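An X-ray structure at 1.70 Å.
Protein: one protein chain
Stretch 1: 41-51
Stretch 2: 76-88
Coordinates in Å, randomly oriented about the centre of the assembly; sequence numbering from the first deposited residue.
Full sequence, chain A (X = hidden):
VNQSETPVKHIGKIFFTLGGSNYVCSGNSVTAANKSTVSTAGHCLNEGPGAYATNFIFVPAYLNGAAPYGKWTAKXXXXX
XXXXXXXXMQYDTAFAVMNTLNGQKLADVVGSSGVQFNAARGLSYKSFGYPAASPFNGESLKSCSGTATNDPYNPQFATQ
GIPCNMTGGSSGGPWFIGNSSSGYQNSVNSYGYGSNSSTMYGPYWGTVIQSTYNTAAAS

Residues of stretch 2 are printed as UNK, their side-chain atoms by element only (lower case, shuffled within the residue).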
# COMPACT_ATOMS: atom_id res chain seq x y z
N ALA A 41 0.62 3.71 0.40
CA ALA A 41 -0.01 4.89 1.00
C ALA A 41 0.77 6.14 0.62
O ALA A 41 1.97 6.07 0.40
CB ALA A 41 -0.08 4.76 2.51
N GLY A 42 0.08 7.28 0.55
CA GLY A 42 0.76 8.55 0.29
C GLY A 42 1.82 8.80 1.36
O GLY A 42 2.92 9.24 1.05
N HIS A 43 1.48 8.48 2.61
CA HIS A 43 2.41 8.71 3.73
C HIS A 43 3.62 7.77 3.74
O HIS A 43 4.54 7.95 4.55
CB HIS A 43 1.66 8.77 5.08
CG HIS A 43 1.30 7.44 5.66
ND1 HIS A 43 0.02 6.91 5.58
CD2 HIS A 43 2.02 6.55 6.39
CE1 HIS A 43 -0.01 5.75 6.20
NE2 HIS A 43 1.19 5.51 6.70
N CYS A 44 3.63 6.80 2.83
CA CYS A 44 4.78 5.91 2.67
C CYS A 44 5.78 6.43 1.65
O CYS A 44 6.81 5.80 1.41
CB CYS A 44 4.32 4.50 2.26
SG CYS A 44 3.37 3.61 3.52
N LEU A 45 5.50 7.57 1.03
CA LEU A 45 6.44 8.13 0.06
C LEU A 45 6.47 9.66 -0.03
O LEU A 45 7.23 10.22 -0.82
CB LEU A 45 6.24 7.49 -1.34
CG LEU A 45 4.87 7.51 -2.02
CD1 LEU A 45 4.44 8.93 -2.39
CD2 LEU A 45 4.91 6.63 -3.26
N ASN A 46 5.64 10.33 0.77
CA ASN A 46 5.60 11.79 0.78
C ASN A 46 5.21 12.29 2.17
O ASN A 46 4.32 11.74 2.80
CB ASN A 46 4.64 12.32 -0.29
CG ASN A 46 4.57 13.84 -0.32
OD1 ASN A 46 3.90 14.44 0.51
ND2 ASN A 46 5.27 14.45 -1.27
N GLU A 47 5.89 13.35 2.62
CA GLU A 47 5.68 13.89 3.98
C GLU A 47 4.23 14.21 4.34
O GLU A 47 3.84 14.11 5.50
CB GLU A 47 6.57 15.11 4.21
CG GLU A 47 8.06 14.80 4.23
CD GLU A 47 8.91 16.02 4.55
OE1 GLU A 47 9.69 15.95 5.52
OE2 GLU A 47 8.79 17.04 3.85
N GLY A 48 3.44 14.61 3.34
CA GLY A 48 2.00 14.85 3.52
C GLY A 48 1.65 15.90 4.57
O GLY A 48 1.15 15.56 5.64
N PRO A 49 1.90 17.19 4.26
CA PRO A 49 2.50 17.70 3.03
C PRO A 49 4.02 17.82 3.09
O PRO A 49 4.61 17.89 4.17
CB PRO A 49 1.87 19.08 2.89
CG PRO A 49 1.70 19.54 4.31
CD PRO A 49 1.41 18.29 5.12
N GLY A 50 4.65 17.87 1.92
CA GLY A 50 6.08 18.15 1.86
C GLY A 50 6.80 17.40 0.77
O GLY A 50 6.26 17.18 -0.32
N ALA A 51 8.03 17.01 1.08
CA ALA A 51 8.92 16.37 0.12
C ALA A 51 8.55 14.92 -0.12
O ALA A 51 7.94 14.26 0.74
CB ALA A 51 10.36 16.48 0.59
N UNK A 76 10.58 7.09 -9.68
CA UNK A 76 9.66 8.21 -9.49
C UNK A 76 8.53 7.87 -8.53
O UNK A 76 8.22 6.70 -8.32
c UNK A 76 9.11 8.68 -10.83
N UNK A 77 7.94 8.90 -7.93
CA UNK A 77 6.89 8.74 -6.93
C UNK A 77 5.74 9.69 -7.24
O UNK A 77 5.97 10.86 -7.56
c UNK A 77 8.38 6.78 -4.85
c UNK A 77 7.43 9.02 -5.53
c UNK A 77 8.68 8.26 -5.10
c UNK A 77 9.31 8.92 -3.87
N UNK A 78 4.52 9.18 -7.13
CA UNK A 78 3.33 9.94 -7.52
C UNK A 78 2.25 9.92 -6.45
O UNK A 78 1.66 8.88 -6.18
c UNK A 78 4.81 10.72 -11.77
c UNK A 78 4.66 8.44 -10.20
c UNK A 78 3.87 10.63 -10.75
c UNK A 78 5.61 8.52 -11.22
c UNK A 78 3.77 9.49 -9.96
o UNK A 78 6.62 9.73 -13.00
c UNK A 78 5.68 9.66 -12.00
c UNK A 78 2.77 9.40 -8.84
N UNK A 79 1.99 11.08 -5.86
CA UNK A 79 0.91 11.24 -4.91
C UNK A 79 -0.03 12.34 -5.40
O UNK A 79 0.42 13.26 -6.10
c UNK A 79 1.46 11.58 -3.53
N UNK A 80 -1.33 12.26 -5.06
CA UNK A 80 -2.25 13.34 -5.43
C UNK A 80 -1.85 14.65 -4.77
O UNK A 80 -1.24 14.65 -3.69
c UNK A 80 -3.61 12.86 -4.91
c UNK A 80 -2.03 11.14 -4.40
c UNK A 80 -3.33 11.76 -3.97
N UNK A 81 -2.20 15.76 -5.43
CA UNK A 81 -1.94 17.11 -4.90
C UNK A 81 -2.46 17.24 -3.47
O UNK A 81 -1.78 17.81 -2.61
o UNK A 81 -2.29 17.98 -7.15
c UNK A 81 -2.21 19.59 -5.35
c UNK A 81 -2.64 18.19 -5.78
N UNK A 82 -3.65 16.70 -3.24
CA UNK A 82 -4.30 16.75 -1.94
C UNK A 82 -3.45 16.10 -0.85
O UNK A 82 -3.48 16.54 0.30
c UNK A 82 -6.70 16.86 -2.87
c UNK A 82 -6.68 16.43 -4.33
n UNK A 82 -7.83 16.58 -4.99
o UNK A 82 -5.67 15.96 -4.85
c UNK A 82 -5.68 16.11 -1.99
N UNK A 83 -2.68 15.07 -1.22
CA UNK A 83 -1.72 14.50 -0.28
C UNK A 83 -0.42 15.32 -0.16
O UNK A 83 -0.04 15.75 0.94
c UNK A 83 0.32 11.56 3.91
c UNK A 83 0.33 11.91 2.56
c UNK A 83 0.88 12.37 0.45
c UNK A 83 -2.07 12.29 2.56
n UNK A 83 1.37 11.97 1.67
c UNK A 83 -0.88 11.58 4.57
c UNK A 83 -2.08 11.94 3.91
c UNK A 83 -0.85 12.27 1.87
c UNK A 83 -1.38 13.03 -0.57
c UNK A 83 -0.48 12.54 0.51
N UNK A 84 0.25 15.51 -1.29
CA UNK A 84 1.58 16.12 -1.32
C UNK A 84 1.59 17.57 -0.85
O UNK A 84 2.57 18.04 -0.27
c UNK A 84 2.16 16.01 -2.73
N UNK A 85 0.48 18.28 -1.09
CA UNK A 85 0.36 19.70 -0.75
C UNK A 85 -0.40 19.96 0.54
O UNK A 85 -0.17 20.98 1.20
c UNK A 85 -0.29 20.47 -1.90
o UNK A 85 -0.28 21.86 -1.64
N UNK A 86 -1.31 19.06 0.91
CA UNK A 86 -2.19 19.29 2.06
C UNK A 86 -2.21 18.21 3.14
O UNK A 86 -2.78 18.40 4.21
c UNK A 86 -3.62 19.58 1.58
o UNK A 86 -3.06 21.87 1.07
c UNK A 86 -3.72 20.87 0.77
n UNK A 86 -4.56 20.85 -0.26
N UNK A 87 -1.59 17.06 2.86
CA UNK A 87 -1.63 15.91 3.77
C UNK A 87 -3.04 15.44 4.10
O UNK A 87 -3.30 14.97 5.21
N UNK A 88 -3.93 15.54 3.13
CA UNK A 88 -5.34 15.18 3.32
C UNK A 88 -5.50 13.66 3.36
O UNK A 88 -5.29 12.98 2.35
c UNK A 88 -6.20 15.79 2.21
o UNK A 88 -8.12 14.78 3.24
n UNK A 88 -8.48 16.48 1.82
c UNK A 88 -7.69 15.64 2.47

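Position 76 carries a single side-chain carbon, out of reach of stretch 1: Ala76. Position 77 has four carbons, forked at the second, the pattern of leucine; one methyl lies 3.8 Å from Leu45 CD2, and that atom of Leu77 is its CD2. Position 78 shows one carbon, then a six-carbon ring bearing an oxygen. Strand alternation turns its CA-to-CB bond away from stretch 1, so Tyr78 makes no contact. At 79 one carbon again points toward stretch 1, its CB 4.1 Å from Leu45 CD1: Ala79.

Position 80 closes three carbons onto its own backbone N, which defines Pro80, the N-cap of the short helix. At 81 one carbon carries an oxygen and a carbon, and at 82 three carbons end in an oxygen and a nitrogen; Thr81 and Gln82 both lie out of reach.

Position 83 has one carbon, then fused five- and six-membered rings holding eight carbons and one nitrogen. Only tryptophan fits. The ring nitrogen of Trp83, NE1, donates a hydrogen bond to Asn46 O (3.2 Å, 163°), while Gly42 CA and Gly48 CA cover opposite faces, 3.9 and 3.8 Å from the five-membered ring centroid.

Position 84 holds one carbon, 3.8 Å from Asn46 ND2; this is Ala84, whose O accepts a hydrogen bond from Gly50 N at 3.0 Å. At 85 one carbon bears one oxygen, and the CA-to-CB bond points away from stretch 1; the backbone of Ser85 does the touching, its O lying 3.3 Å from Pro49 CB. Position 86 has two carbons, the second carrying an oxygen and a nitrogen: Asn86, whose CA-to-CB bond also points away. Position 87 has no side-chain atoms, and its CA approaches Gly48 O at 3.4 Å; an ideal CB would come within 2.2 Å of that oxygen, and the positive phi also favours glycine: this is Gly87. At 88 two carbons end in an oxygen and a nitrogen, and Asn88 makes no contact.

The rule here is a large ring received largely by backbone, with glycine CA atoms over both faces and Asn46 O at the edge; His43 CB adds a contact 3.3 Å from Trp83 CZ2. An ideal CB on Gly42 would fall 2.9 Å from Trp83 CG, and one on Gly48 2.2 Å from Trp83 CZ2, so both glycines leave room for the indole. Asn46 braces the receiving loop: its OD1 accepts from Gly48 N at 2.9 Å, and its ND2 donates to Gly50 O at 3.1 Å. Beyond the ring, Gly48 CA meets Trp83 O at 3.4 Å in a CA-H...O contact, and the leucine pair adds a small apolar patch.

Stretch 2 76-88: ALYAPTQWASNGN
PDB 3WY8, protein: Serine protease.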